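Local coordinates for protein putative histidinol-phosphate aminotransferase (Erwinia carotovora atroseptica, PDB 3LY1) that binds pyridoxal 5'-phosphate and is probably a transaminase, of the histidinol-phosphate aminotransferase subfamily, at residues P98-G103 / N151-T156; G292-H297 / W327-L332; V145-P150 / T174-D179; F127-L132 / D161-W166. All coordinates share one frame; numbering follows the deposited sequence.

Contact 1: P98-G103 / N151-T156; sequences PELTYG and NNPTGT. With PLP (pyridoxal-5'-phosphate), chain E; EDO (1,2-ethanediol), chain G; EDO (1,2-ethanediol), chain L.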
# COMPACT_ATOMS: atom_id res chain seq x y z
N PRO A 98 17.75 19.40 4.27
CA PRO A 98 17.53 20.63 5.04
C PRO A 98 17.02 20.26 6.42
O PRO A 98 16.35 19.24 6.56
CB PRO A 98 16.43 21.37 4.25
CG PRO A 98 16.40 20.72 2.91
CD PRO A 98 16.77 19.29 3.16
N GLU A 99 17.34 21.07 7.42
CA GLU A 99 17.02 20.74 8.80
C GLU A 99 15.50 20.72 9.00
O GLU A 99 15.01 19.95 9.84
CB GLU A 99 17.69 21.72 9.77
CG GLU A 99 17.43 21.40 11.22
CD GLU A 99 18.33 22.16 12.17
OE1 GLU A 99 19.10 23.04 11.71
OE2 GLU A 99 18.26 21.86 13.38
N LEU A 100 14.79 21.55 8.24
CA LEU A 100 13.32 21.72 8.37
C LEU A 100 12.63 21.31 7.06
O LEU A 100 12.55 22.08 6.09
CB LEU A 100 12.93 23.16 8.72
CG LEU A 100 11.42 23.46 8.99
CD1 LEU A 100 11.00 22.82 10.33
CD2 LEU A 100 11.10 24.97 8.99
N THR A 101 12.14 20.08 7.04
CA THR A 101 11.52 19.50 5.88
C THR A 101 10.59 18.32 6.27
O THR A 101 10.35 18.08 7.45
CB THR A 101 12.62 19.07 4.84
OG1 THR A 101 11.99 18.85 3.58
CG2 THR A 101 13.41 17.77 5.24
N TYR A 102 10.06 17.61 5.28
CA TYR A 102 9.16 16.48 5.53
C TYR A 102 9.96 15.30 6.11
O TYR A 102 10.96 14.87 5.51
CB TYR A 102 8.44 16.08 4.24
CG TYR A 102 7.33 15.09 4.46
CD1 TYR A 102 6.22 15.40 5.26
CD2 TYR A 102 7.38 13.83 3.87
CE1 TYR A 102 5.21 14.49 5.46
CE2 TYR A 102 6.39 12.91 4.08
CZ TYR A 102 5.29 13.24 4.86
OH TYR A 102 4.27 12.33 5.03
N GLY A 103 9.53 14.81 7.29
CA GLY A 103 10.34 13.90 8.11
C GLY A 103 10.46 12.46 7.66
O GLY A 103 11.25 11.70 8.23
N ASN A 151 8.45 22.97 -0.26
CA ASN A 151 8.78 22.32 1.00
C ASN A 151 7.56 22.28 1.92
O ASN A 151 6.75 23.18 1.90
CB ASN A 151 9.96 23.04 1.68
CG ASN A 151 10.54 22.26 2.86
OD1 ASN A 151 10.62 21.02 2.83
ND2 ASN A 151 10.97 22.98 3.89
N ASN A 152 7.50 21.25 2.74
CA ASN A 152 6.54 21.09 3.82
C ASN A 152 7.42 21.00 5.03
O ASN A 152 8.26 20.09 5.10
CB ASN A 152 5.70 19.81 3.60
CG ASN A 152 4.71 19.51 4.75
OD1 ASN A 152 4.55 20.31 5.67
ND2 ASN A 152 4.03 18.36 4.67
N PRO A 153 7.28 21.93 6.02
CA PRO A 153 6.16 22.79 6.37
C PRO A 153 6.21 24.24 5.92
O PRO A 153 5.22 24.92 6.08
CB PRO A 153 6.20 22.74 7.90
CG PRO A 153 7.65 22.76 8.18
CD PRO A 153 8.23 21.82 7.14
N THR A 154 7.34 24.70 5.36
CA THR A 154 7.53 26.14 5.11
C THR A 154 6.65 26.66 3.96
O THR A 154 6.29 27.81 3.95
CB THR A 154 8.98 26.48 4.75
OG1 THR A 154 9.37 25.73 3.59
CG2 THR A 154 9.95 26.18 5.94
N GLY A 155 6.34 25.80 2.99
CA GLY A 155 5.55 26.15 1.79
C GLY A 155 6.30 26.78 0.62
O GLY A 155 5.72 27.06 -0.42
N THR A 156 7.61 27.00 0.79
CA THR A 156 8.38 27.73 -0.20
C THR A 156 8.92 26.81 -1.29
O THR A 156 9.05 25.61 -1.10
CB THR A 156 9.54 28.45 0.46
OG1 THR A 156 10.33 27.51 1.25
CG2 THR A 156 8.97 29.56 1.40
N1 PLP E . 5.49 14.24 0.50
C2 PLP E . 5.14 15.39 1.18
C2A PLP E . 6.03 16.61 1.04
C3 PLP E . 4.01 15.38 1.98
O3 PLP E . 3.67 16.50 2.66
C4 PLP E . 3.24 14.19 2.09
C4A PLP E . 1.94 14.19 2.85
O4A PLP E . 1.98 14.66 3.98
C5 PLP E . 3.62 13.03 1.41
C6 PLP E . 4.77 13.09 0.63
C5A PLP E . 2.84 11.74 1.51
O4P PLP E . 1.49 11.81 1.01
P PLP E . 0.78 10.54 0.35
O1P PLP E . 1.27 9.25 0.94
O2P PLP E . 1.13 10.71 -1.10
O3P PLP E . -0.68 10.83 0.64
C1 EDO G . 13.26 16.57 8.72
O1 EDO G . 13.67 15.20 8.86
C2 EDO G . 12.36 17.09 9.86
O2 EDO G . 12.43 18.55 9.94
C1 EDO L . 12.33 11.79 12.98
O1 EDO L . 12.83 10.54 12.49
C2 EDO L . 11.03 12.07 12.23
O2 EDO L . 11.38 12.36 10.88
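Y102 carries this contact to the cofactor. Its CG is anti to the backbone N (chi1 -170°), which lays the ring over the pyridine ring of PLP. CB lies near the methyl carbon C2A of PLP and the carbonyl O of N152. CG sits above C2 and C2A. CD2 lies near C2 and N1 of PLP, and CE2 reaches C5 and C6. Across the ring from CD2 and CE2, CD1 is 3.7 Å from ND2 of N152, and CE1 approaches O3 and O4A of PLP. CZ rests 3.6 Å from C4 of PLP. The tip, OH, ends 3.4 Å from the aldehyde oxygen O4A of PLP. Such an aromatic ring stacked on the pyridine ring is common in fold-type I PLP enzymes, the group to which class-II aminotransferases belong. N152 works beside the ring. Its ND2 donates to O3 of PLP at 2.8 Å, while its OD1 is held by R329, so both ends of the amide are gripped. The ring and amide planes are only 23° apart. N151 ties the two loops together. Its ND2 donates to the O of L100 at 2.9 Å, close to its own amide plane and in the carbonyl plane. Its OD1 accepts from OG1 of T101 at 2.7 Å, also in plane. A cis peptide bond precedes P153, whose CG packs on CG of L100. Further out, CD2 of L100 presses tightly on CG2 of T154, 3.5 Å away.

Contact 2: G292-H297 / W327-L332; sequences GNFVFH and WCRISL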
# COMPACT_ATOMS: atom_id res chain seq x y z
N GLY A 292 2.19 25.98 -1.86
CA GLY A 292 1.39 24.77 -1.68
C GLY A 292 -0.02 25.11 -1.18
O GLY A 292 -0.53 26.18 -1.46
N ASN A 293 -0.62 24.21 -0.41
CA ASN A 293 -1.98 24.40 0.15
C ASN A 293 -1.93 24.60 1.68
O ASN A 293 -2.79 24.11 2.42
CB ASN A 293 -2.92 23.26 -0.29
CG ASN A 293 -2.52 21.88 0.22
OD1 ASN A 293 -1.43 21.70 0.75
ND2 ASN A 293 -3.42 20.90 0.06
N PHE A 294 -0.91 25.32 2.14
CA PHE A 294 -0.71 25.63 3.56
C PHE A 294 0.20 26.85 3.72
O PHE A 294 0.90 27.22 2.78
CB PHE A 294 -0.07 24.45 4.30
CG PHE A 294 1.20 23.92 3.64
CD1 PHE A 294 1.12 22.99 2.61
CD2 PHE A 294 2.44 24.35 4.04
CE1 PHE A 294 2.26 22.50 2.00
CE2 PHE A 294 3.61 23.86 3.46
CZ PHE A 294 3.51 22.94 2.41
N VAL A 295 0.18 27.48 4.90
CA VAL A 295 0.98 28.67 5.15
C VAL A 295 1.73 28.45 6.46
O VAL A 295 1.16 27.91 7.46
CB VAL A 295 0.09 29.96 5.23
CG1 VAL A 295 0.93 31.23 5.72
CG2 VAL A 295 -0.61 30.23 3.92
N PHE A 296 3.00 28.82 6.45
CA PHE A 296 3.83 28.73 7.63
C PHE A 296 3.96 30.16 8.13
O PHE A 296 4.40 31.04 7.39
CB PHE A 296 5.18 28.10 7.28
CG PHE A 296 5.90 27.44 8.44
CD1 PHE A 296 5.33 26.37 9.12
CD2 PHE A 296 7.19 27.82 8.76
CE1 PHE A 296 6.02 25.72 10.15
CE2 PHE A 296 7.90 27.16 9.81
CZ PHE A 296 7.31 26.12 10.48
N HIS A 297 3.48 30.43 9.34
CA HIS A 297 3.59 31.77 9.93
C HIS A 297 4.07 31.76 11.37
O HIS A 297 4.01 30.73 12.07
CB HIS A 297 2.30 32.57 9.79
CG HIS A 297 1.18 32.16 10.71
ND1 HIS A 297 1.06 32.65 12.00
CD2 HIS A 297 0.07 31.40 10.50
CE1 HIS A 297 -0.06 32.20 12.55
NE2 HIS A 297 -0.69 31.44 11.66
N TRP A 327 6.62 28.90 15.24
CA TRP A 327 5.92 28.96 13.93
C TRP A 327 4.84 27.91 13.91
O TRP A 327 4.95 26.88 14.62
CB TRP A 327 6.91 28.75 12.78
CG TRP A 327 7.86 29.90 12.59
CD1 TRP A 327 8.90 30.25 13.42
CD2 TRP A 327 7.85 30.87 11.54
NE1 TRP A 327 9.53 31.37 12.93
CE2 TRP A 327 8.90 31.77 11.78
CE3 TRP A 327 7.06 31.06 10.40
CZ2 TRP A 327 9.17 32.84 10.95
CZ3 TRP A 327 7.32 32.13 9.58
CH2 TRP A 327 8.38 33.01 9.85
N CYS A 328 3.79 28.16 13.14
CA CYS A 328 2.74 27.19 12.95
C CYS A 328 2.41 27.01 11.45
O CYS A 328 2.47 27.96 10.66
CB CYS A 328 1.46 27.55 13.73
SG CYS A 328 0.77 29.16 13.36
N ARG A 329 2.06 25.79 11.09
CA ARG A 329 1.66 25.47 9.76
C ARG A 329 0.16 25.33 9.77
O ARG A 329 -0.40 24.48 10.50
CB ARG A 329 2.30 24.15 9.28
CG ARG A 329 2.05 23.94 7.76
CD ARG A 329 2.38 22.50 7.31
NE ARG A 329 1.40 21.57 7.89
CZ ARG A 329 1.54 20.26 7.93
NH1 ARG A 329 2.64 19.68 7.46
NH2 ARG A 329 0.58 19.53 8.49
N ILE A 330 -0.49 26.19 8.99
CA ILE A 330 -1.92 26.25 8.92
C ILE A 330 -2.33 25.77 7.53
O ILE A 330 -2.01 26.41 6.55
CB ILE A 330 -2.44 27.70 9.03
CG1 ILE A 330 -1.96 28.38 10.31
CG2 ILE A 330 -3.95 27.74 8.91
CD1 ILE A 330 -2.35 27.67 11.60
N SER A 331 -3.00 24.63 7.42
CA SER A 331 -3.48 24.21 6.08
C SER A 331 -4.60 25.13 5.56
O SER A 331 -5.37 25.75 6.31
CB SER A 331 -3.90 22.71 6.02
OG SER A 331 -2.92 21.90 6.72
N LEU A 332 -4.72 25.19 4.25
CA LEU A 332 -5.73 26.06 3.67
C LEU A 332 -7.03 25.29 3.48
O LEU A 332 -7.07 24.30 2.76
CB LEU A 332 -5.22 26.70 2.40
CG LEU A 332 -4.02 27.65 2.53
CD1 LEU A 332 -3.57 28.16 1.13
CD2 LEU A 332 -4.31 28.81 3.46
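H297 and C328 both hold their first side-chain torsion in the crowded position between the backbone N and the carbonyl carbon (chi1 75° and 57°). This puts SG of C328 over one face of the imidazole, offset toward its rim and 3.2 Å from NE2 of H297. CG1 of I330 meets the edge of the same ring. F296 instead has CG anti to the backbone N, and its ring turns toward W327. CB of W327 lies over the face of that ring, 3.5 Å from CZ of F296, a CH-pi contact. The indole plane is almost parallel to the F296 ring, at 16°, but slid well aside. At the ring edge, F296 meets CB of R329. The R329 chain, bent at chi3, also runs past F294, with CD 3.8 Å from CD2 of F294. Its tip points to the N152 side of the cofactor pocket. NH2 of R329 also hydrogen-bonds a citrate, probably from the crystallisation liquor. This is consistent with the arginine that binds the substrate's acid group in related fold-type I aminotransferases.

The strands form the two-stranded antiparallel sheet 294-298/327-331. V295 and I330 are a hydrogen-bonded pair, with I330 N donating to V295 O at 2.8 Å, nearly along the C=O axis. H297 and C328 form the next such pair.

F294, F296, R329 and S331 project from one face, toward loops that include N24 and Y182. From the other face, H297 packs on L280 of helix 259-283, and C328 on L303 and Y306 of helix 303-312.

Contact 3: V145-P150 / T174-D179; sequences VYLVNP and TMFIVD. With PLP (pyridoxal-5'-phosphate), chain E.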
# COMPACT_ATOMS: atom_id res chain seq x y z
N VAL A 145 19.99 12.61 -1.46
CA VAL A 145 19.61 13.99 -1.19
C VAL A 145 18.10 14.02 -1.35
O VAL A 145 17.61 13.58 -2.38
CB VAL A 145 20.25 15.00 -2.18
CG1 VAL A 145 19.79 16.45 -1.82
CG2 VAL A 145 21.78 14.88 -2.20
N TYR A 146 17.36 14.49 -0.34
CA TYR A 146 15.89 14.53 -0.39
C TYR A 146 15.44 15.99 -0.36
O TYR A 146 15.63 16.67 0.65
CB TYR A 146 15.30 13.70 0.76
CG TYR A 146 13.80 13.74 0.91
CD1 TYR A 146 12.96 13.32 -0.12
CD2 TYR A 146 13.21 14.17 2.10
CE1 TYR A 146 11.60 13.35 0.00
CE2 TYR A 146 11.82 14.17 2.25
CZ TYR A 146 11.02 13.78 1.18
OH TYR A 146 9.65 13.81 1.27
N LEU A 147 14.85 16.43 -1.48
CA LEU A 147 14.49 17.81 -1.75
C LEU A 147 12.99 17.87 -1.99
O LEU A 147 12.48 17.35 -2.96
CB LEU A 147 15.21 18.33 -2.99
CG LEU A 147 16.75 18.33 -3.01
CD1 LEU A 147 17.24 18.83 -4.39
CD2 LEU A 147 17.34 19.17 -1.86
N VAL A 148 12.29 18.46 -1.04
CA VAL A 148 10.85 18.68 -1.14
C VAL A 148 10.62 20.07 -1.68
O VAL A 148 11.16 21.07 -1.14
CB VAL A 148 10.17 18.46 0.25
CG1 VAL A 148 8.63 18.57 0.08
CG2 VAL A 148 10.61 17.09 0.84
N ASN A 149 9.80 20.15 -2.74
CA ASN A 149 9.69 21.36 -3.54
C ASN A 149 8.32 21.42 -4.16
O ASN A 149 8.09 20.72 -5.13
CB ASN A 149 10.73 21.37 -4.68
CG ASN A 149 10.99 22.77 -5.22
OD1 ASN A 149 10.86 23.78 -4.48
ND2 ASN A 149 11.33 22.87 -6.54
N PRO A 150 7.40 22.24 -3.62
CA PRO A 150 7.45 23.14 -2.46
C PRO A 150 7.70 22.39 -1.18
O PRO A 150 7.23 21.29 -1.06
CB PRO A 150 6.04 23.75 -2.43
CG PRO A 150 5.53 23.67 -3.81
CD PRO A 150 6.15 22.41 -4.38
N THR A 174 25.63 9.84 -5.88
CA THR A 174 24.56 10.64 -5.30
C THR A 174 23.25 10.44 -6.06
O THR A 174 23.23 10.55 -7.28
CB THR A 174 24.97 12.15 -5.27
OG1 THR A 174 26.20 12.28 -4.52
CG2 THR A 174 23.88 13.02 -4.62
N MSE A 175 22.20 10.11 -5.33
CA MSE A 175 20.84 10.00 -5.87
C MSE A 175 20.01 11.12 -5.28
O MSE A 175 20.04 11.35 -4.05
CB MSE A 175 20.24 8.64 -5.49
CG MSE A 175 18.78 8.45 -5.81
SE MSE A 175 18.51 8.61 -7.74
CE MSE A 175 18.97 6.89 -8.35
N PHE A 176 19.25 11.81 -6.14
CA PHE A 176 18.41 12.92 -5.74
C PHE A 176 16.99 12.39 -5.74
O PHE A 176 16.54 11.83 -6.73
CB PHE A 176 18.51 14.09 -6.73
CG PHE A 176 19.81 14.81 -6.67
CD1 PHE A 176 20.90 14.36 -7.39
CD2 PHE A 176 19.95 15.93 -5.84
CE1 PHE A 176 22.14 15.01 -7.28
CE2 PHE A 176 21.17 16.58 -5.73
CZ PHE A 176 22.27 16.12 -6.42
N ILE A 177 16.29 12.56 -4.63
CA ILE A 177 14.85 12.33 -4.56
C ILE A 177 14.19 13.71 -4.48
O ILE A 177 14.41 14.47 -3.54
CB ILE A 177 14.45 11.52 -3.31
CG1 ILE A 177 15.14 10.14 -3.26
CG2 ILE A 177 12.91 11.37 -3.23
CD1 ILE A 177 15.06 9.46 -1.87
N VAL A 178 13.34 14.02 -5.46
CA VAL A 178 12.68 15.29 -5.54
C VAL A 178 11.18 15.06 -5.38
O VAL A 178 10.57 14.34 -6.18
CB VAL A 178 12.95 16.06 -6.89
CG1 VAL A 178 12.39 17.47 -6.84
CG2 VAL A 178 14.46 16.07 -7.24
N ASP A 179 10.62 15.64 -4.32
CA ASP A 179 9.25 15.36 -3.87
C ASP A 179 8.39 16.55 -4.23
O ASP A 179 8.46 17.60 -3.59
CB ASP A 179 9.26 15.05 -2.34
CG ASP A 179 7.90 14.66 -1.78
OD1 ASP A 179 6.84 14.93 -2.45
OD2 ASP A 179 7.89 14.08 -0.62
N1 PLP E . 5.49 14.24 0.50
C2 PLP E . 5.14 15.39 1.18
C2A PLP E . 6.03 16.61 1.04
C3 PLP E . 4.01 15.38 1.98
O3 PLP E . 3.67 16.50 2.66
C4 PLP E . 3.24 14.19 2.09
C4A PLP E . 1.94 14.19 2.85
O4A PLP E . 1.98 14.66 3.98
C5 PLP E . 3.62 13.03 1.41
C6 PLP E . 4.77 13.09 0.63
C5A PLP E . 2.84 11.74 1.51
O4P PLP E . 1.49 11.81 1.01
P PLP E . 0.78 10.54 0.35
O1P PLP E . 1.27 9.25 0.94
O2P PLP E . 1.13 10.71 -1.10
O3P PLP E . -0.68 10.83 0.64
O HOH W 1 6.08 19.24 -2.69
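Two neighbouring parallel strands meet here, and the closest packing is at the C-terminal end, around D179. Its CG is anti to the backbone N (chi1 -176°), so the carboxylate lies alongside Y146 and points the same way. OD2 is gripped twice. It accepts from Y146 OH at 2.6 Å through its anti lone pair, at the edge of the phenol ring, and from N1 of PLP at 2.7 Å. OD1 is taken by A181 N. In fold-type I enzymes an aspartate in this place keeps the pyridine nitrogen protonated, and the same is likely here. The phenol bond fixes the carboxylate and would also be expected to temper its basicity. CG1 of V148 touches the methyl carbon C2A of PLP at 3.4 Å.

At the V145 end the side-chain contacts are apolar. CB of V145 lies 3.8 Å from CD2 of F176, and the two side chains run side by side. CG2 of V145 meets CG2 of T174. The L147–F176 pair is looser, with CD1 of L147 4.2 Å from CD2 of F176, at its ring edge. Water enters where the first strand gives way to loop. One molecule bridges the carbonyls of P150 and D179, donating to both. The backbones keep a regular parallel register, with L147 N donating to I177 O almost straight (175°).

The strands belong to the beta-alpha-beta unit 143-148, 160-168, 174-179 in the large mixed sheet. Helix 160-168 covers the face of V145, L147 and F176. Helix 76-88 packs against Y146 and I177, and strand 205-210 lies next to 174-179.

Contact 4: F127-L132 / D161-W166; sequences FDIEGL and DVIEPW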
# COMPACT_ATOMS: atom_id res chain seq x y z
N PHE A 127 16.17 26.80 1.79
CA PHE A 127 17.18 25.78 1.74
C PHE A 127 18.54 26.45 1.57
O PHE A 127 18.65 27.40 0.82
CB PHE A 127 16.96 24.88 0.53
CG PHE A 127 15.81 23.92 0.64
CD1 PHE A 127 14.93 23.92 1.71
CD2 PHE A 127 15.58 23.03 -0.40
CE1 PHE A 127 13.88 23.00 1.74
CE2 PHE A 127 14.53 22.13 -0.36
CZ PHE A 127 13.68 22.13 0.69
N ASP A 128 19.55 25.96 2.27
CA ASP A 128 20.93 26.35 1.99
C ASP A 128 21.47 25.37 0.95
O ASP A 128 22.14 24.38 1.30
CB ASP A 128 21.74 26.35 3.29
CG ASP A 128 23.20 26.71 3.08
OD1 ASP A 128 23.60 27.06 1.96
OD2 ASP A 128 23.98 26.62 4.05
N ILE A 129 21.19 25.64 -0.34
CA ILE A 129 21.66 24.74 -1.40
C ILE A 129 23.18 24.57 -1.41
O ILE A 129 23.68 23.44 -1.56
CB ILE A 129 21.14 25.15 -2.79
CG1 ILE A 129 19.62 24.97 -2.80
CG2 ILE A 129 21.74 24.20 -3.85
CD1 ILE A 129 19.20 23.49 -2.76
N GLU A 130 23.92 25.66 -1.21
CA GLU A 130 25.39 25.55 -1.12
C GLU A 130 25.83 24.65 0.04
O GLU A 130 26.75 23.83 -0.12
CB GLU A 130 26.08 26.90 -1.06
CG GLU A 130 25.95 27.76 -2.34
CD GLU A 130 26.48 27.07 -3.62
OE1 GLU A 130 27.47 26.30 -3.55
OE2 GLU A 130 25.91 27.31 -4.71
N GLY A 131 25.14 24.73 1.17
CA GLY A 131 25.42 23.83 2.30
C GLY A 131 25.13 22.36 2.01
O GLY A 131 25.87 21.49 2.41
N LEU A 132 24.04 22.10 1.31
CA LEU A 132 23.66 20.75 0.90
C LEU A 132 24.67 20.18 -0.10
O LEU A 132 25.10 19.04 0.01
CB LEU A 132 22.24 20.74 0.32
CG LEU A 132 21.11 21.13 1.31
CD1 LEU A 132 19.90 21.76 0.63
CD2 LEU A 132 20.69 19.94 2.15
N ASP A 161 16.80 27.09 -11.16
CA ASP A 161 18.17 27.37 -11.61
C ASP A 161 19.22 27.14 -10.52
O ASP A 161 20.41 27.19 -10.78
CB ASP A 161 18.30 28.74 -12.30
CG ASP A 161 18.06 29.92 -11.37
OD1 ASP A 161 17.83 29.71 -10.14
OD2 ASP A 161 18.13 31.09 -11.87
N VAL A 162 18.78 26.88 -9.31
CA VAL A 162 19.65 26.52 -8.20
C VAL A 162 19.77 24.98 -8.08
O VAL A 162 20.85 24.45 -7.90
CB VAL A 162 19.09 27.16 -6.92
CG1 VAL A 162 19.70 26.54 -5.64
CG2 VAL A 162 19.31 28.66 -6.99
N ILE A 163 18.66 24.27 -8.25
CA ILE A 163 18.66 22.78 -8.19
C ILE A 163 19.17 22.07 -9.46
O ILE A 163 20.01 21.14 -9.37
CB ILE A 163 17.25 22.26 -7.82
CG1 ILE A 163 16.92 22.72 -6.39
CG2 ILE A 163 17.18 20.73 -7.94
CD1 ILE A 163 15.57 22.24 -5.82
N GLU A 164 18.66 22.46 -10.62
CA GLU A 164 18.99 21.76 -11.88
C GLU A 164 20.50 21.65 -12.19
O GLU A 164 20.94 20.57 -12.58
CB GLU A 164 18.25 22.33 -13.09
CG GLU A 164 16.75 22.12 -13.04
CD GLU A 164 15.98 22.85 -14.16
OE1 GLU A 164 16.62 23.55 -14.99
OE2 GLU A 164 14.73 22.73 -14.20
N PRO A 165 21.28 22.73 -12.02
CA PRO A 165 22.70 22.58 -12.35
C PRO A 165 23.45 21.70 -11.39
O PRO A 165 24.42 21.09 -11.78
CB PRO A 165 23.27 24.01 -12.26
CG PRO A 165 22.12 24.90 -12.32
CD PRO A 165 20.97 24.13 -11.71
N TRP A 166 23.03 21.67 -10.13
CA TRP A 166 23.61 20.72 -9.18
C TRP A 166 23.38 19.28 -9.64
O TRP A 166 24.32 18.49 -9.71
CB TRP A 166 23.02 20.95 -7.80
CG TRP A 166 23.59 20.06 -6.71
CD1 TRP A 166 24.79 19.41 -6.69
CD2 TRP A 166 22.96 19.78 -5.45
NE1 TRP A 166 24.94 18.73 -5.50
CE2 TRP A 166 23.83 18.95 -4.73
CE3 TRP A 166 21.75 20.16 -4.87
CZ2 TRP A 166 23.54 18.50 -3.44
CZ3 TRP A 166 21.45 19.70 -3.61
CH2 TRP A 166 22.34 18.88 -2.91
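Two helices, 129-137 and 160-168, pack here through apolar side chains beside the mixed sheet of the PLP-binding fold. No hydrogen bond joins the two segments. F127 comes first. Its ring turns to P98 and to N151 rather than to the second helix. D128 follows at the N-cap of helix 129-137. Its OD1 accepts from G131 N at 2.9 Å, met from above the carboxylate plane, and this bond closes the first turn. I129 is the main contact residue. CG1 lies beside the backbone N (chi1 -66°) and CG2 anti to it. The CB of I129 and both of its branches gather around CG1 of V162. CD1 of I129 reaches toward CG1 of I163, a looser 4.4 Å away. CG2 of I129 stands 4.2 Å from CE3 of W166. One turn on, L132 CB lies 3.7 Å from CH2 of W166. W166 has CG anti to the backbone N (chi1 -178°), so its six-membered ring reaches across to helix 129-137. The indole also meets F176 edge to face. The tightest pair is CG1 of I129 against CG1 of V162, at 3.2 Å, shorter than usual van der Waals contact.

How the contacts relate
Contacts 1 and 3 meet PLP from different sides of the pocket. Their centres are 11 Å apart, and they touch directly, with Y102 O 3.4 Å from Y146 CE2 and T101 OG1 3.5 Å from V148 CG2. Contact 2 joins contact 1 through the probable hydrogen bond of R329 NH1 to N152 OD1, 2.7 Å, so it forms a second shell to the cofactor. Its centre is about 21 Å from that of contact 3, which it does not touch. Contact 4 lies away from the site, with the I163 side chain about 13 Å from PLP. It backs contact 3, where V145 CG1 meets W166 CH2 at 3.7 Å, and contact 1, where P98 N is 3.7 Å from L132 CD2.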